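Local coordinates for Rbam17540 (Bacillus amyloliquefaciens, PDB 2YOY), which probably uses a copper centre to cleave cellulose oxidatively, as a lytic polysaccharide monooxygenase of the CBM33 type, at residues V8-M13 and S151-I156. Sequence-based numbering, arbitrary orientation.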
ATOM      1  N   VAL A   8      -0.196  -2.547  -9.299  1.00  8.03           N
ATOM      2  CA  VAL A   8      -0.878  -3.504  -8.449  1.00  5.76           C
ATOM      3  C   VAL A   8      -0.258  -3.545  -7.058  1.00  5.73           C
ATOM      4  O   VAL A   8       0.864  -3.994  -6.865  1.00  9.64           O
ATOM      5  CB  VAL A   8      -0.808  -4.915  -9.098  1.00 10.51           C
ATOM      6  CG1 VAL A   8      -1.565  -5.912  -8.264  1.00 10.60           C
ATOM      7  CG2 VAL A   8      -1.327  -4.842 -10.539  1.00 12.31           C
ATOM      8  N   SER A   9      -1.045  -3.034  -6.115  1.00  8.88           N
ATOM      9  CA  SER A   9      -0.768  -3.195  -4.681  1.00  6.83           C
ATOM     10  C   SER A   9      -0.613  -4.639  -4.272  1.00 13.32           C
ATOM     11  O   SER A   9      -1.148  -5.538  -4.858  1.00  8.01           O
ATOM     12  CB  SER A   9      -1.870  -2.537  -3.824  1.00  7.71           C
ATOM     13  OG  SER A   9      -3.138  -3.182  -3.863  1.00 11.04           O
ATOM     14  N   ARG A  10       0.129  -4.868  -3.217  1.00  6.76           N
ATOM     15  CA  ARG A  10       0.274  -6.197  -2.735  1.00  6.24           C
ATOM     16  C   ARG A  10      -1.044  -6.835  -2.373  1.00  8.50           C
ATOM     17  O   ARG A  10      -1.221  -8.036  -2.635  1.00  7.22           O
ATOM     18  CB  ARG A  10       1.298  -6.202  -1.533  1.00  5.02           C
ATOM     19  CG  ARG A  10       1.619  -7.570  -0.990  1.00  6.93           C
ATOM     20  CD  ARG A  10       2.410  -7.445   0.330  1.00  5.46           C
ATOM     21  NE  ARG A  10       3.714  -6.823   0.147  1.00  8.49           N
ATOM     22  CZ  ARG A  10       4.541  -6.442   1.134  1.00  9.86           C
ATOM     23  NH1 ARG A  10       4.231  -6.645   2.422  1.00  9.11           N
ATOM     24  NH2 ARG A  10       5.717  -5.886   0.817  1.00 12.19           N
ATOM     25  N   ALA A  11      -1.969  -6.067  -1.775  1.00  8.41           N
ATOM     26  CA  ALA A  11      -3.254  -6.561  -1.424  1.00  9.17           C
ATOM     27  C   ALA A  11      -4.065  -7.006  -2.660  1.00  7.77           C
ATOM     28  O   ALA A  11      -4.649  -8.116  -2.677  1.00  8.00           O
ATOM     29  CB  ALA A  11      -4.031  -5.506  -0.663  1.00 15.72           C
ATOM     30  N   TYR A  12      -4.050  -6.172  -3.691  1.00 10.38           N
ATOM     31  CA  TYR A  12      -4.738  -6.533  -4.908  1.00  7.68           C
ATOM     32  C   TYR A  12      -4.055  -7.743  -5.619  1.00  7.68           C
ATOM     33  O   TYR A  12      -4.743  -8.653  -6.141  1.00 10.89           O
ATOM     34  CB  TYR A  12      -4.806  -5.297  -5.742  1.00  7.21           C
ATOM     35  CG  TYR A  12      -5.570  -5.489  -7.058  1.00 10.35           C
ATOM     36  CD1 TYR A  12      -6.752  -6.206  -7.103  1.00 18.10           C
ATOM     37  CD2 TYR A  12      -5.062  -4.950  -8.244  1.00 15.81           C
ATOM     38  CE1 TYR A  12      -7.426  -6.354  -8.335  1.00 20.74           C
ATOM     39  CE2 TYR A  12      -5.730  -5.085  -9.449  1.00 20.78           C
ATOM     40  CZ  TYR A  12      -6.890  -5.795  -9.486  1.00 23.99           C
ATOM     41  OH  TYR A  12      -7.520  -5.926 -10.699  1.00 26.29           O
ATOM     42  N   MET A  13      -2.708  -7.790  -5.604  1.00  8.45           N
ATOM     43  CA  MET A  13      -1.970  -8.945  -6.081  1.00  9.40           C
ATOM     44  C   MET A  13      -2.449 -10.219  -5.372  1.00  9.31           C
ATOM     45  O   MET A  13      -2.576 -11.284  -6.000  1.00 10.27           O
ATOM     46  CB  MET A  13      -0.458  -8.793  -5.888  1.00 11.27           C
ATOM     47  CG  MET A  13       0.464  -9.747  -6.676  1.00 13.55           C
ATOM     48  SD  MET A  13       0.542  -9.159  -8.372  1.00 17.88           S
ATOM     49  CE  MET A  13       1.750  -7.811  -8.265  1.00 25.67           C
ATOM     50  N   SER A 151      17.508   1.672  -7.425  1.00 18.32           N
ATOM     51  CA  SER A 151      17.089   0.582  -8.301  1.00 19.23           C
ATOM     52  C   SER A 151      16.907  -0.709  -7.511  1.00  9.60           C
ATOM     53  O   SER A 151      17.279  -0.810  -6.341  1.00 19.16           O
ATOM     54  CB  SER A 151      18.119   0.321  -9.440  1.00 16.46           C
ATOM     55  OG  SER A 151      19.302  -0.162  -8.890  1.00 28.18           O
ATOM     56  N   GLY A 152      16.376  -1.697  -8.199  1.00 13.69           N
ATOM     57  CA  GLY A 152      16.092  -2.998  -7.628  1.00 17.28           C
ATOM     58  C   GLY A 152      14.801  -2.971  -6.850  1.00 10.13           C
ATOM     59  O   GLY A 152      13.906  -2.163  -7.150  1.00 12.46           O
ATOM     60  N   TYR A 153      14.728  -3.875  -5.885  1.00 11.73           N
ATOM     61  CA  TYR A 153      13.525  -4.097  -5.109  1.00  9.45           C
ATOM     62  C   TYR A 153      13.307  -2.952  -4.135  1.00  5.97           C
ATOM     63  O   TYR A 153      14.144  -2.723  -3.241  1.00 11.32           O
ATOM     64  CB  TYR A 153      13.608  -5.420  -4.339  1.00 16.07           C
ATOM     65  CG  TYR A 153      12.387  -5.738  -3.481  1.00 12.76           C
ATOM     66  CD1 TYR A 153      11.103  -5.245  -3.800  1.00  7.56           C
ATOM     67  CD2 TYR A 153      12.507  -6.566  -2.380  1.00 13.66           C
ATOM     68  CE1 TYR A 153      10.006  -5.512  -2.982  1.00  4.65           C
ATOM     69  CE2 TYR A 153      11.402  -6.892  -1.602  1.00  9.81           C
ATOM     70  CZ  TYR A 153      10.157  -6.382  -1.901  1.00  9.74           C
ATOM     71  OH  TYR A 153       9.066  -6.732  -1.105  1.00  9.72           O
ATOM     72  N   HIS A 154      12.180  -2.275  -4.322  1.00  8.89           N
ATOM     73  CA  HIS A 154      11.689  -1.183  -3.457  1.00  7.67           C
ATOM     74  C   HIS A 154      10.238  -1.409  -3.161  1.00 10.73           C
ATOM     75  O   HIS A 154       9.607  -2.160  -3.878  1.00  6.85           O
ATOM     76  CB  HIS A 154      11.985   0.198  -4.017  1.00 10.67           C
ATOM     77  CG  HIS A 154      13.442   0.518  -3.940  1.00 10.28           C
ATOM     78  ND1 HIS A 154      14.049   0.905  -2.763  1.00 10.17           N
ATOM     79  CD2 HIS A 154      14.445   0.316  -4.831  1.00 12.32           C
ATOM     80  CE1 HIS A 154      15.350   0.980  -2.948  1.00 12.75           C
ATOM     81  NE2 HIS A 154      15.619   0.614  -4.186  1.00 13.56           N
ATOM     82  N   ILE A 155       9.726  -0.741  -2.114  1.00  8.51           N
ATOM     83  CA  ILE A 155       8.285  -0.741  -1.786  1.00  5.37           C
ATOM     84  C   ILE A 155       7.797   0.689  -1.790  1.00  5.56           C
ATOM     85  O   ILE A 155       8.411   1.572  -1.207  1.00  6.81           O
ATOM     86  CB  ILE A 155       8.028  -1.458  -0.454  1.00  7.96           C
ATOM     87  CG1 ILE A 155       8.346  -2.950  -0.581  1.00  7.22           C
ATOM     88  CG2 ILE A 155       6.616  -1.231   0.030  1.00  8.02           C
ATOM     89  CD1 ILE A 155       8.314  -3.718   0.737  1.00 11.22           C
ATOM     90  N   ILE A 156       6.798   0.936  -2.631  1.00  7.13           N
ATOM     91  CA  ILE A 156       6.012   2.141  -2.540  1.00  8.08           C
ATOM     92  C   ILE A 156       4.866   1.886  -1.612  1.00  7.63           C
ATOM     93  O   ILE A 156       4.051   0.982  -1.822  1.00 10.25           O
ATOM     94  CB  ILE A 156       5.587   2.611  -3.938  1.00  5.78           C
ATOM     95  CG1 ILE A 156       6.880   2.931  -4.729  1.00 11.26           C
ATOM     96  CG2 ILE A 156       4.586   3.803  -3.904  1.00  9.46           C
ATOM     97  CD1 ILE A 156       6.626   3.136  -6.217  1.00 16.11           C
TER
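R10 reaches from the start of helix 10-21 to the side chains of I155 and Y153, and one nitrogen, NH2, makes both contacts. CD1 of I155 lies 3.4 Å from R10 NH2, at the edge of the guanidinium and near its plane. Y153 brings its hydroxyl in obliquely, its side chain crossing that of R10 at about a right angle: OH sits 4.0 Å from R10 NH2, too far for a hydrogen bond, and the ring is turned 49° from the guanidinium plane. What ties these two groups together is a shared acceptor, since D174 OD1 takes a salt bridge from R10 NH2 and a hydrogen bond with Y153 OH. Q73 serves the pair as well, its OE1 bonding R10 NH2 and its NE2 bonding Y153 OH, while W78 adds a cation-pi contact to the arginine. The buried arginine is thus matched by the D174 carboxylate, which would be expected to favour the ionised form of both.

The arginine leaves the helix with CG anti to its own N (chi1 -176°) and runs on extended until the bend at chi3 (-64°) swings the guanidinium into place. I155 sets CG1 anti to its carbonyl carbon, which carries CD1 out toward that NH2. Just before R10 in the chain, S9 is the N-cap: Y12 N donates to S9 OG over 3.1 Å, and M13 N bonds S9 O at 2.8 Å in the first helical turn. On the far side the chain turns a corner at Y153, and along strand 154-162 H154 and I156 pair with V175 and I173 of strand 167-177, which also supplies D174. The contact therefore joins the start of helix 10-21 to the sheet holding strands 154-162 and 167-177, its polar links running through D174 and Q73, within the immunoglobulin-like beta-sandwich fold of lytic polysaccharide monooxygenases.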